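Local coordinates for protein cell division GTPase FtsZ, diverged (Clostridium botulinum C, PDB 3V3T) that belongs to the tubulin/FtsZ family of cytoskeletal proteins, as a diverged relative with a TubZ-like C-terminal domain, at residues T133-I136 against D137-M140; L182-D185 against F186-S190; E202-K205 against L206-K210. The protein carries 1 engineered substitution. All blocks are in the same frame, centred on the assembly; numbering follows the deposited sequence.

Overall arrangement
All three contacts are local, each formed along one helix or at its end. Interaction 1 lies near the surface at the start of helix 136-152, within the GTPase domain, about 33 Å between centres from either of the others and on the opposite side of the chain's centre. Interactions 2 and 3 are neighbours, with centres about 12 Å apart, on the consecutive helices 172-187 and 200-208. These helices pack directly: Met187 CE lies 3.5 Å from Ile203 CG2, Met187 SD 3.8 Å from Leu207 CD1 and Phe186 CZ 4.0 Å from Leu206 CB. Just past the first helix, Ser190 also meets Ile203.

Interaction 1. Residues T133-I136 against D137-M140; sequences TEDI and DEHM
The imidazole of His139 turns its ND1-CE1 edge back to the chain that leads into its own helix. Glu134 O lies in the ring plane at this edge, 3.2 Å from CE1, while Asp135 O sits beside ND1, somewhat tilted from that plane. The His139 side chain, the only buried one here, also touches Met297, Ile300 and Ile301 of helix 291-306 and Pro130. This is the first turn of helix 136-152, in the GTPase domain of the tubulin/FtsZ fold.

Asp135 O takes two hydrogen bonds from the same residue: His139 N reaches it in the carbonyl plane at 3.2 Å, almost straight (169°), and His139 ND1 at 3.1 Å from above that plane. The ND1 bond, unlike the backbone one, limits the rotation of the imidazole. CG is placed anti to the carbonyl carbon (chi1 -73°), which swings the ring toward the start of the helix. Asp135 occupies the N-cap position, yet its side chain makes no capping bond.

Acidic side chains gather around a water beside this turn. The water accepts from Asp135 N and lies next to the Glu138 carboxylate, but Glu138 was modelled in two conformers and that link is doubtful. Lys304 gives Glu134 O a hydrogen bond from helix 291-306.

On another side of the turn Ile136 and Met140 run side by side, pointing the same way, beside the backbone bond from Met140 N to Ile136 O (2.7 Å). They meet where Ile136 CG2 rests 3.9 Å from Met140 SD.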
loop_
_atom_site.group_PDB
_atom_site.type_symbol
_atom_site.label_atom_id
_atom_site.label_comp_id
_atom_site.label_asym_id
_atom_site.label_seq_id
_atom_site.Cartn_x
_atom_site.Cartn_y
_atom_site.Cartn_z
ATOM N N THR A 133 -14.942 -7.266 12.636
ATOM C CA THR A 133 -15.147 -8.303 13.638
ATOM C C THR A 133 -13.968 -8.458 14.593
ATOM O O THR A 133 -14.098 -9.078 15.638
ATOM C CB THR A 133 -15.441 -9.677 13.001
ATOM O OG1 THR A 133 -14.395 -10.022 12.081
ATOM C CG2 THR A 133 -16.787 -9.660 12.277
ATOM N N GLU A 134 -12.818 -7.899 14.239
ATOM C CA GLU A 134 -11.662 -7.990 15.111
ATOM C C GLU A 134 -11.996 -7.285 16.411
ATOM O O GLU A 134 -12.962 -6.521 16.478
ATOM C CB GLU A 134 -10.420 -7.365 14.453
ATOM C CG GLU A 134 -10.030 -8.001 13.119
ATOM C CD GLU A 134 -9.789 -9.497 13.231
ATOM O OE1 GLU A 134 -8.641 -9.896 13.515
ATOM O OE2 GLU A 134 -10.747 -10.278 13.043
ATOM N N ASP A 135 -11.197 -7.526 17.442
ATOM C CA ASP A 135 -11.478 -6.959 18.761
ATOM C C ASP A 135 -10.838 -5.598 19.030
ATOM O O ASP A 135 -10.190 -5.010 18.164
ATOM C CB ASP A 135 -11.086 -7.953 19.844
ATOM C CG ASP A 135 -12.048 -9.104 19.930
ATOM O OD1 ASP A 135 -13.262 -8.841 20.061
ATOM O OD2 ASP A 135 -11.599 -10.266 19.840
ATOM N N ILE A 136 -11.026 -5.118 20.252
ATOM C CA ILE A 136 -10.611 -3.777 20.660
ATOM C C ILE A 136 -9.129 -3.444 20.466
ATOM O O ILE A 136 -8.794 -2.459 19.816
ATOM C CB ILE A 136 -10.983 -3.542 22.128
ATOM C CG1 ILE A 136 -12.433 -3.959 22.363
ATOM C CG2 ILE A 136 -10.749 -2.097 22.523
ATOM C CD1 ILE A 136 -12.882 -3.781 23.785
ATOM N N ASP A 137 -8.242 -4.245 21.044
ATOM C CA ASP A 137 -6.807 -3.994 20.918
ATOM C C ASP A 137 -6.359 -3.891 19.463
ATOM O O ASP A 137 -5.465 -3.098 19.120
ATOM C CB ASP A 137 -6.004 -5.101 21.601
ATOM C CG ASP A 137 -6.073 -5.028 23.111
ATOM O OD1 ASP A 137 -6.551 -4.007 23.652
ATOM O OD2 ASP A 137 -5.630 -5.998 23.761
ATOM N N GLU A 138 -6.975 -4.708 18.617
ATOM C CA GLU A 138 -6.659 -4.717 17.206
ATOM C C GLU A 138 -6.982 -3.347 16.606
ATOM O O GLU A 138 -6.130 -2.709 15.987
ATOM C CB GLU A 138 -7.439 -5.828 16.503
ATOM C CG GLU A 138 -6.998 -7.247 16.897
ATOM C CD GLU A 138 -7.611 -7.752 18.205
ATOM O OE1 GLU A 138 -8.125 -6.939 19.007
ATOM O OE2 GLU A 138 -7.575 -8.982 18.432
ATOM N N HIS A 139 -8.212 -2.893 16.814
ATOM C CA HIS A 139 -8.629 -1.593 16.314
ATOM C C HIS A 139 -7.806 -0.479 16.966
ATOM O O HIS A 139 -7.444 0.498 16.317
ATOM C CB HIS A 139 -10.128 -1.376 16.514
ATOM C CG HIS A 139 -10.971 -2.179 15.572
ATOM N ND1 HIS A 139 -11.473 -3.422 15.893
ATOM C CD2 HIS A 139 -11.375 -1.929 14.304
ATOM C CE1 HIS A 139 -12.163 -3.896 14.871
ATOM N NE2 HIS A 139 -12.113 -3.012 13.892
ATOM N N MET A 140 -7.489 -0.628 18.245
ATOM C CA MET A 140 -6.716 0.405 18.906
ATOM C C MET A 140 -5.330 0.530 18.293
ATOM O O MET A 140 -4.832 1.648 18.124
ATOM C CB MET A 140 -6.635 0.160 20.413
ATOM C CG MET A 140 -7.941 0.463 21.140
ATOM S SD MET A 140 -7.791 0.351 22.946
ATOM C CE MET A 140 -6.812 1.810 23.288
HETATM O O HOH W 1 -9.277 -10.110 16.926
#

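Interaction 2. Residues L182-D185 against F186-S190; sequences LFND and FMNMS
Phe183 and Phe186 form an offset edge-to-face stack on the last turns of helix 172-187, which by its place after strand 160-165 probably corresponds to the central core helix of the tubulin/FtsZ fold. The edge of Phe186 is directed at the face of Phe183, with planes at 83° and centroids 5.8 Å apart; Phe186 CD2 approaches Phe183 CD1. With CG anti to the backbone N (chi1 -171°), the Phe183 ring stands out from the helix, where Phe186 and Met187 reach it. Met187 CG is 3.9 Å from Phe183 CE2, and its sulfur makes an oblique Met-aromatic contact, 5.0 Å from the ring centroid of Phe183. On this packed side Phe186 rests on Leu206, Ile215 and Val283, and Met187 on Ile203 and Leu207 of helix 200-208.

The polar side is looser, and Asp185 and Asn188 are partly exposed there. The amides of Asn184 and Asn188 are turned 79° apart, and their two ND2 groups, 3.4 Å from each other, are both donors and do not bond. Their ties go elsewhere: Lys4 bonds OD1 of both, Tyr30 also bonds Asn184, and Asp185 has a salt bridge to Lys279. The helix closes with Asn188 N bonded to Asp185 O at 3.0 Å and only weakly to Asn184 O.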
loop_
_atom_site.group_PDB
_atom_site.type_symbol
_atom_site.label_atom_id
_atom_site.label_comp_id
_atom_site.label_asym_id
_atom_site.label_seq_id
_atom_site.Cartn_x
_atom_site.Cartn_y
_atom_site.Cartn_z
ATOM N N LEU A 182 -2.652 -6.376 -8.358
ATOM C CA LEU A 182 -2.947 -5.019 -8.804
ATOM C C LEU A 182 -1.670 -4.189 -8.882
ATOM O O LEU A 182 -1.455 -3.441 -9.829
ATOM C CB LEU A 182 -3.970 -4.349 -7.894
ATOM C CG LEU A 182 -5.391 -4.910 -7.962
ATOM C CD1 LEU A 182 -6.245 -4.288 -6.873
ATOM C CD2 LEU A 182 -5.997 -4.645 -9.325
ATOM N N PHE A 183 -0.811 -4.329 -7.890
ATOM C CA PHE A 183 0.405 -3.539 -7.882
ATOM C C PHE A 183 1.349 -3.938 -9.011
ATOM O O PHE A 183 1.904 -3.091 -9.706
ATOM C CB PHE A 183 1.117 -3.661 -6.538
ATOM C CG PHE A 183 2.253 -2.723 -6.397
ATOM C CD1 PHE A 183 2.030 -1.405 -6.027
ATOM C CD2 PHE A 183 3.552 -3.147 -6.630
ATOM C CE1 PHE A 183 3.104 -0.520 -5.887
ATOM C CE2 PHE A 183 4.612 -2.273 -6.491
ATOM C CZ PHE A 183 4.380 -0.954 -6.117
ATOM N N ASN A 184 1.537 -5.236 -9.188
ATOM C CA ASN A 184 2.369 -5.717 -10.271
ATOM C C ASN A 184 1.789 -5.368 -11.652
ATOM O O ASN A 184 2.533 -5.021 -12.576
ATOM C CB ASN A 184 2.623 -7.220 -10.126
ATOM C CG ASN A 184 3.650 -7.725 -11.103
ATOM O OD1 ASN A 184 4.822 -7.334 -11.054
ATOM N ND2 ASN A 184 3.222 -8.597 -12.007
ATOM N N ASP A 185 0.467 -5.438 -11.794
ATOM C CA ASP A 185 -0.174 -5.021 -13.046
ATOM C C ASP A 185 0.088 -3.544 -13.290
ATOM O O ASP A 185 0.393 -3.133 -14.406
ATOM C CB ASP A 185 -1.680 -5.270 -13.008
ATOM C CG ASP A 185 -2.026 -6.733 -13.140
ATOM O OD1 ASP A 185 -1.137 -7.529 -13.519
ATOM O OD2 ASP A 185 -3.187 -7.083 -12.864
ATOM N N PHE A 186 -0.021 -2.755 -12.225
ATOM C CA PHE A 186 0.292 -1.333 -12.274
ATOM C C PHE A 186 1.715 -1.098 -12.815
ATOM O O PHE A 186 1.907 -0.373 -13.790
ATOM C CB PHE A 186 0.052 -0.731 -10.881
ATOM C CG PHE A 186 0.743 0.567 -10.636
ATOM C CD1 PHE A 186 0.822 1.526 -11.619
ATOM C CD2 PHE A 186 1.296 0.835 -9.391
ATOM C CE1 PHE A 186 1.457 2.722 -11.371
ATOM C CE2 PHE A 186 1.921 2.030 -9.139
ATOM C CZ PHE A 186 2.004 2.976 -10.129
ATOM N N MET A 187 2.703 -1.757 -12.222
ATOM C CA MET A 187 4.076 -1.671 -12.717
ATOM C C MET A 187 4.268 -2.181 -14.152
ATOM O O MET A 187 5.247 -1.833 -14.803
ATOM C CB MET A 187 5.016 -2.427 -11.779
ATOM C CG MET A 187 5.045 -1.879 -10.367
ATOM S SD MET A 187 5.720 -0.201 -10.320
ATOM C CE MET A 187 4.293 0.792 -10.711
ATOM N N ASN A 188 3.360 -3.015 -14.649
ATOM C CA ASN A 188 3.512 -3.535 -16.016
ATOM C C ASN A 188 2.867 -2.694 -17.127
ATOM O O ASN A 188 2.824 -3.133 -18.275
ATOM C CB ASN A 188 2.975 -4.966 -16.125
ATOM C CG ASN A 188 3.866 -5.980 -15.450
ATOM O OD1 ASN A 188 5.074 -5.773 -15.292
ATOM N ND2 ASN A 188 3.275 -7.102 -15.061
ATOM N N MET A 189 2.354 -1.510 -16.798
ATOM C CA MET A 189 1.667 -0.682 -17.785
ATOM C C MET A 189 2.612 -0.164 -18.859
ATOM O O MET A 189 2.170 0.375 -19.876
ATOM C CB MET A 189 0.949 0.492 -17.118
ATOM C CG MET A 189 -0.253 0.095 -16.296
ATOM S SD MET A 189 -0.856 1.471 -15.311
ATOM C CE MET A 189 -1.826 2.360 -16.521
ATOM N N SER A 190 3.914 -0.324 -18.634
ATOM C CA SER A 190 4.901 0.115 -19.620
ATOM C C SER A 190 5.244 -0.955 -20.655
ATOM O O SER A 190 5.924 -0.659 -21.639
ATOM C CB SER A 190 6.178 0.625 -18.943
ATOM O OG SER A 190 6.579 -0.241 -17.893
#

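Interaction 3. Residues E202-K205 against L206-K210; sequences EISK and LLTMK
Thr208 folds its side chain back over the carbonyl of Ser204, one turn earlier on helix 200-208. Among the backbone bonds, Leu206 N to Glu202 O and Leu207 N to Ile203 O, both 2.9 Å, continue the alpha-helical ladder. Thr208 N gives a third bond of this kind to Ser204 O and a longer, weak one to Lys205 O, so its N-H is shared where the helix is running out. Leu206 CG lies against the Glu202 carbonyl, 3.5 Å from Glu202 O.

The polar side-chain contact at that end is the Thr208 hydroxyl's. With OG1 placed between the backbone N and the carbonyl carbon (chi1 61°), it lies 3.2 Å from Ser204 O, although where its proton goes is not settled. A water donates to Lys205 O at 2.6 Å and lies 3.0 Å from Thr208 OG1, so it spans the last turn. Thr208 CG2 lies beside OG1, 3.4 Å from Ser204 O. At the other end Glu202 OE1 takes the backbone N-H of Asp199.

The apolar contacts are slighter within the segments. Ile203 CG2 and Leu207 CD1 come to 4.5 Å. Both side chains are buried, as is that of Leu206, which rests on Phe247 of strand 247-252 and Phe272 of strand 270-275. The helix's place after the probable core helix 172-187 and just before strand 211-217 is consistent with the helix that leads into the C-terminal domain in the tubulin/FtsZ fold.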
loop_
_atom_site.group_PDB
_atom_site.type_symbol
_atom_site.label_atom_id
_atom_site.label_comp_id
_atom_site.label_asym_id
_atom_site.label_seq_id
_atom_site.Cartn_x
_atom_site.Cartn_y
_atom_site.Cartn_z
ATOM N N GLU A 202 6.286 7.931 -16.541
ATOM C CA GLU A 202 4.961 8.245 -16.038
ATOM C C GLU A 202 4.605 7.307 -14.896
ATOM O O GLU A 202 3.995 7.721 -13.909
ATOM C CB GLU A 202 3.918 8.211 -17.170
ATOM C CG GLU A 202 4.106 9.369 -18.167
ATOM C CD GLU A 202 3.401 9.164 -19.512
ATOM O OE1 GLU A 202 3.014 8.017 -19.823
ATOM O OE2 GLU A 202 3.239 10.161 -20.257
ATOM N N ILE A 203 4.998 6.045 -15.032
ATOM C CA ILE A 203 4.811 5.068 -13.969
ATOM C C ILE A 203 5.576 5.538 -12.749
ATOM O O ILE A 203 5.060 5.514 -11.628
ATOM C CB ILE A 203 5.291 3.684 -14.407
ATOM C CG1 ILE A 203 4.206 2.995 -15.239
ATOM C CG2 ILE A 203 5.621 2.829 -13.216
ATOM C CD1 ILE A 203 4.710 1.810 -16.030
ATOM N N SER A 204 6.801 5.996 -12.973
ATOM C CA SER A 204 7.595 6.606 -11.906
ATOM C C SER A 204 6.831 7.763 -11.241
ATOM O O SER A 204 6.703 7.810 -10.015
ATOM C CB SER A 204 8.946 7.087 -12.451
ATOM O OG SER A 204 9.646 7.844 -11.481
ATOM N N LYS A 205 6.316 8.688 -12.048
ATOM C CA LYS A 205 5.546 9.816 -11.511
ATOM C C LYS A 205 4.326 9.388 -10.694
ATOM O O LYS A 205 3.993 10.013 -9.689
ATOM C CB LYS A 205 5.138 10.784 -12.631
ATOM C CG LYS A 205 6.216 11.819 -12.933
ATOM C CD LYS A 205 6.095 12.405 -14.319
ATOM C CE LYS A 205 7.260 13.362 -14.589
ATOM N NZ LYS A 205 7.260 13.900 -15.990
ATOM N N LEU A 206 3.644 8.333 -11.130
ATOM C CA LEU A 206 2.511 7.826 -10.368
ATOM C C LEU A 206 2.986 7.233 -9.027
ATOM O O LEU A 206 2.320 7.380 -8.012
ATOM C CB LEU A 206 1.732 6.785 -11.173
ATOM C CG LEU A 206 0.925 7.296 -12.369
ATOM C CD1 LEU A 206 0.679 6.187 -13.386
ATOM C CD2 LEU A 206 -0.395 7.958 -11.948
ATOM N N LEU A 207 4.136 6.563 -9.049
ATOM C CA LEU A 207 4.732 5.960 -7.870
ATOM C C LEU A 207 5.198 6.990 -6.848
ATOM O O LEU A 207 5.171 6.739 -5.643
ATOM C CB LEU A 207 5.953 5.146 -8.279
ATOM C CG LEU A 207 5.798 3.650 -8.509
ATOM C CD1 LEU A 207 7.138 3.077 -8.996
ATOM C CD2 LEU A 207 5.301 2.945 -7.238
ATOM N N THR A 208 5.648 8.142 -7.326
ATOM C CA THR A 208 6.220 9.127 -6.422
ATOM C C THR A 208 5.209 10.178 -5.957
ATOM O O THR A 208 5.545 11.049 -5.154
ATOM C CB THR A 208 7.504 9.781 -7.012
ATOM O OG1 THR A 208 7.209 10.460 -8.240
ATOM C CG2 THR A 208 8.558 8.723 -7.273
ATOM N N MET A 209 3.972 10.080 -6.446
ATOM C CA MET A 209 2.920 11.009 -6.036
ATOM C C MET A 209 2.513 10.732 -4.594
ATOM O O MET A 209 2.334 9.584 -4.205
ATOM C CB MET A 209 1.696 10.899 -6.942
ATOM C CG MET A 209 0.504 11.703 -6.456
ATOM S SD MET A 209 0.820 13.481 -6.397
ATOM C CE MET A 209 1.157 13.859 -8.104
ATOM N N LYS A 210 2.370 11.792 -3.807
ATOM C CA LYS A 210 2.116 11.648 -2.387
ATOM C C LYS A 210 0.626 11.550 -2.097
ATOM O O LYS A 210 -0.201 11.821 -2.960
ATOM C CB LYS A 210 2.710 12.817 -1.613
ATOM C CG LYS A 210 4.148 13.137 -1.972
ATOM C CD LYS A 210 5.051 11.951 -1.742
ATOM C CE LYS A 210 6.488 12.359 -2.012
ATOM N NZ LYS A 210 6.698 13.795 -1.642
HETATM O O HOH W 2 4.923 12.320 -8.825
#